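Local atomic coordinates of regulator of g-protein signalling 1 (Homo sapiens, PDB entry 2BV1), a protein that restrains G protein-coupled receptor signalling by speeding GTP hydrolysis on G protein alpha subunits, which drives them into the inactive GDP-bound form. Residues 89-94 with 115-120. Sequence-based numbering, arbitrary orientation.
Sequences INIDFR and QKVIYT
I118 CD1 stands above the plane of the I89-N90 peptide, displaced outward past the N-H side of N90, 4.1 Å from N90 N. The next carbonyl touches V117 through its oxygen, with N90 O 4.2 Å from V117 CG1. D92 OD1 only comes within 4.4 Å of V117 CG2, a loose approach. No hydrogen bond links the two segments, and the pairing is by apolar side chains. I118 CD1 reaches I89 CB at 3.7 Å and I91 CG2 at 3.8 Å. The chi2 of I118, -54°, turns this methyl to that place. I89 and I118 cross at about a right angle, and I89 CD1 also rests near I118 CG1. I91 offers CG2 to both helix residues, and V117 CG1 sits 3.9 Å from it. An alanine at I118 would probably open a gap beside I89 and I91 and leave the I91 methyl resting on V117 alone in this helix segment. N90 is the centre of an inverse gamma turn, which bends the chain between the two isoleucines. D92 then N-caps helix 93-103: its OD2 accepts a weak bond from R94 N, and its OD1 is hydrogen-bonded to T95 OG1. The contact thus packs the end of the link between helices 69-81 and 93-103 against helix 112-131, in the four-helix bundle of the RGS domain, formed by helices 50-62, 69-81, 93-103 and 112-131. I89 also touches F80 and V81 of helix 69-81, and F54 of helix 50-62, where I118 meets N51.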
ATOM      1  N   ILE A  89      -5.655   4.704   8.526  1.00 44.26           N
ATOM      2  CA  ILE A  89      -6.136   3.827   7.489  1.00 42.11           C
ATOM      3  C   ILE A  89      -7.568   3.389   7.825  1.00 42.14           C
ATOM      4  O   ILE A  89      -7.954   3.312   9.007  1.00 39.57           O
ATOM      5  CB  ILE A  89      -5.207   2.591   7.287  1.00 41.69           C
ATOM      6  CG1 ILE A  89      -5.125   1.738   8.563  1.00 39.88           C
ATOM      7  CG2 ILE A  89      -3.831   3.028   6.801  1.00 42.64           C
ATOM      8  CD1 ILE A  89      -4.352   0.465   8.411  1.00 40.37           C
ATOM      9  N   ASN A  90      -8.337   3.138   6.760  1.00 42.13           N
ATOM     10  CA  ASN A  90      -9.760   2.801   6.860  1.00 42.39           C
ATOM     11  C   ASN A  90      -9.960   1.297   6.994  1.00 41.27           C
ATOM     12  O   ASN A  90     -10.453   0.639   6.075  1.00 43.07           O
ATOM     13  CB  ASN A  90     -10.517   3.233   5.607  1.00 43.36           C
ATOM     14  CG  ASN A  90     -10.866   4.676   5.580  1.00 45.03           C
ATOM     15  OD1 ASN A  90     -11.483   5.214   6.505  1.00 48.52           O
ATOM     16  ND2 ASN A  90     -10.556   5.311   4.445  1.00 49.43           N
ATOM     17  N   ILE A  91      -9.551   0.739   8.114  1.00 39.72           N
ATOM     18  CA  ILE A  91      -9.900  -0.645   8.447  1.00 37.71           C
ATOM     19  C   ILE A  91     -11.065  -0.525   9.378  1.00 36.52           C
ATOM     20  O   ILE A  91     -11.314   0.554   9.915  1.00 34.32           O
ATOM     21  CB  ILE A  91      -8.760  -1.449   9.089  1.00 37.33           C
ATOM     22  CG1 ILE A  91      -8.272  -0.784  10.393  1.00 37.64           C
ATOM     23  CG2 ILE A  91      -7.644  -1.614   8.094  1.00 38.48           C
ATOM     24  CD1 ILE A  91      -6.963  -1.423  10.964  1.00 37.89           C
ATOM     25  N   ASP A  92     -11.807  -1.621   9.514  1.00 35.65           N
ATOM     26  CA  ASP A  92     -12.943  -1.664  10.399  1.00 35.06           C
ATOM     27  C   ASP A  92     -12.435  -1.761  11.843  1.00 35.47           C
ATOM     28  O   ASP A  92     -11.307  -2.200  12.117  1.00 35.51           O
ATOM     29  CB  ASP A  92     -13.823  -2.880  10.065  1.00 34.55           C
ATOM     30  CG  ASP A  92     -13.070  -4.185  10.278  1.00 33.06           C
ATOM     31  OD1 ASP A  92     -12.226  -4.549   9.430  1.00 35.58           O
ATOM     32  OD2 ASP A  92     -13.266  -4.789  11.329  1.00 32.83           O
ATOM     33  N   PHE A  93     -13.312  -1.372  12.743  1.00 35.51           N
ATOM     34  CA  PHE A  93     -13.108  -1.397  14.171  1.00 36.65           C
ATOM     35  C   PHE A  93     -12.548  -2.700  14.759  1.00 36.48           C
ATOM     36  O   PHE A  93     -11.669  -2.635  15.624  1.00 34.23           O
ATOM     37  CB  PHE A  93     -14.432  -1.037  14.851  1.00 37.38           C
ATOM     38  CG  PHE A  93     -14.387  -1.089  16.310  1.00 38.14           C
ATOM     39  CD1 PHE A  93     -13.806  -0.066  17.024  1.00 40.44           C
ATOM     40  CD2 PHE A  93     -14.943  -2.163  16.999  1.00 39.14           C
ATOM     41  CE1 PHE A  93     -13.760  -0.121  18.413  1.00 39.83           C
ATOM     42  CE2 PHE A  93     -14.896  -2.226  18.372  1.00 39.89           C
ATOM     43  CZ  PHE A  93     -14.314  -1.199  19.085  1.00 40.63           C
ATOM     44  N   ARG A  94     -13.052  -3.853  14.301  1.00 36.19           N
ATOM     45  CA  ARG A  94     -12.644  -5.155  14.866  1.00 36.93           C
ATOM     46  C   ARG A  94     -11.241  -5.515  14.418  1.00 36.39           C
ATOM     47  O   ARG A  94     -10.452  -6.020  15.209  1.00 36.26           O
ATOM     48  CB  ARG A  94     -13.633  -6.308  14.538  1.00 36.64           C
ATOM     49  CG  ARG A  94     -14.865  -6.279  15.416  1.00 38.26           C
ATOM     50  CD  ARG A  94     -15.867  -7.392  15.080  1.00 36.92           C
ATOM     51  NE  ARG A  94     -17.143  -7.177  15.761  1.00 38.22           N
ATOM     52  CZ  ARG A  94     -18.297  -7.729  15.373  1.00 36.00           C
ATOM     53  NH1 ARG A  94     -18.339  -8.526  14.304  1.00 32.97           N
ATOM     54  NH2 ARG A  94     -19.407  -7.440  16.029  1.00 35.35           N
ATOM     55  N   GLN A 115      -3.494  -5.478   6.516  1.00 37.74           N
ATOM     56  CA  GLN A 115      -2.859  -5.280   5.208  1.00 37.73           C
ATOM     57  C   GLN A 115      -3.835  -5.794   4.117  1.00 37.15           C
ATOM     58  O   GLN A 115      -4.002  -5.193   3.078  1.00 35.52           O
ATOM     59  CB  GLN A 115      -1.557  -6.039   5.126  1.00 37.12           C
ATOM     60  CG  GLN A 115      -0.814  -5.744   3.817  1.00 39.64           C
ATOM     61  CD  GLN A 115       0.541  -6.417   3.693  1.00 37.66           C
ATOM     62  OE1 GLN A 115       0.852  -7.356   4.414  1.00 41.72           O
ATOM     63  NE2 GLN A 115       1.361  -5.925   2.757  1.00 40.56           N
ATOM     64  N   LYS A 116      -4.440  -6.939   4.393  1.00 38.24           N
ATOM     65  CA  LYS A 116      -5.394  -7.520   3.488  1.00 38.25           C
ATOM     66  C   LYS A 116      -6.585  -6.610   3.253  1.00 37.63           C
ATOM     67  O   LYS A 116      -6.976  -6.410   2.137  1.00 38.58           O
ATOM     68  CB  LYS A 116      -5.802  -8.882   3.973  1.00 38.65           C
ATOM     69  CG  LYS A 116      -6.503  -9.699   2.883  1.00 42.38           C
ATOM     70  N   VAL A 117      -7.156  -6.047   4.304  1.00 37.62           N
ATOM     71  CA  VAL A 117      -8.238  -5.099   4.172  1.00 37.14           C
ATOM     72  C   VAL A 117      -7.811  -3.947   3.249  1.00 36.92           C
ATOM     73  O   VAL A 117      -8.539  -3.547   2.306  1.00 36.06           O
ATOM     74  CB  VAL A 117      -8.702  -4.547   5.562  1.00 36.34           C
ATOM     75  CG1 VAL A 117      -9.729  -3.408   5.400  1.00 36.36           C
ATOM     76  CG2 VAL A 117      -9.289  -5.641   6.405  1.00 37.83           C
ATOM     77  N   ILE A 118      -6.657  -3.365   3.534  1.00 37.15           N
ATOM     78  CA  ILE A 118      -6.202  -2.201   2.772  1.00 37.53           C
ATOM     79  C   ILE A 118      -5.890  -2.594   1.326  1.00 37.22           C
ATOM     80  O   ILE A 118      -6.194  -1.857   0.434  1.00 38.45           O
ATOM     81  CB  ILE A 118      -4.936  -1.521   3.414  1.00 38.04           C
ATOM     82  CG1 ILE A 118      -5.251  -0.934   4.795  1.00 37.40           C
ATOM     83  CG2 ILE A 118      -4.328  -0.509   2.470  1.00 37.32           C
ATOM     84  CD1 ILE A 118      -6.437   0.032   4.881  1.00 38.49           C
ATOM     85  N   TYR A 119      -5.317  -3.754   1.095  1.00 37.87           N
ATOM     86  CA  TYR A 119      -5.102  -4.210  -0.278  1.00 37.83           C
ATOM     87  C   TYR A 119      -6.408  -4.279  -1.044  1.00 38.24           C
ATOM     88  O   TYR A 119      -6.515  -3.819  -2.170  1.00 37.18           O
ATOM     89  CB  TYR A 119      -4.475  -5.579  -0.252  1.00 39.05           C
ATOM     90  CG  TYR A 119      -4.067  -6.049  -1.605  1.00 41.14           C
ATOM     91  CD1 TYR A 119      -2.830  -5.709  -2.105  1.00 43.36           C
ATOM     92  CD2 TYR A 119      -4.926  -6.828  -2.407  1.00 41.54           C
ATOM     93  CE1 TYR A 119      -2.416  -6.142  -3.319  1.00 42.73           C
ATOM     94  CE2 TYR A 119      -4.511  -7.268  -3.672  1.00 44.29           C
ATOM     95  CZ  TYR A 119      -3.236  -6.894  -4.104  1.00 45.73           C
ATOM     96  OH  TYR A 119      -2.728  -7.270  -5.304  1.00 46.23           O
ATOM     97  N   THR A 120      -7.438  -4.846  -0.402  1.00 38.40           N
ATOM     98  CA  THR A 120      -8.757  -4.906  -1.025  1.00 37.50           C
ATOM     99  C   THR A 120      -9.341  -3.535  -1.307  1.00 37.53           C
ATOM    100  O   THR A 120      -9.935  -3.293  -2.398  1.00 36.00           O
ATOM    101  CB  THR A 120      -9.695  -5.739  -0.140  1.00 37.62           C
ATOM    102  OG1 THR A 120      -9.080  -7.008   0.088  1.00 36.54           O
ATOM    103  CG2 THR A 120     -11.124  -5.897  -0.747  1.00 37.85           C
TER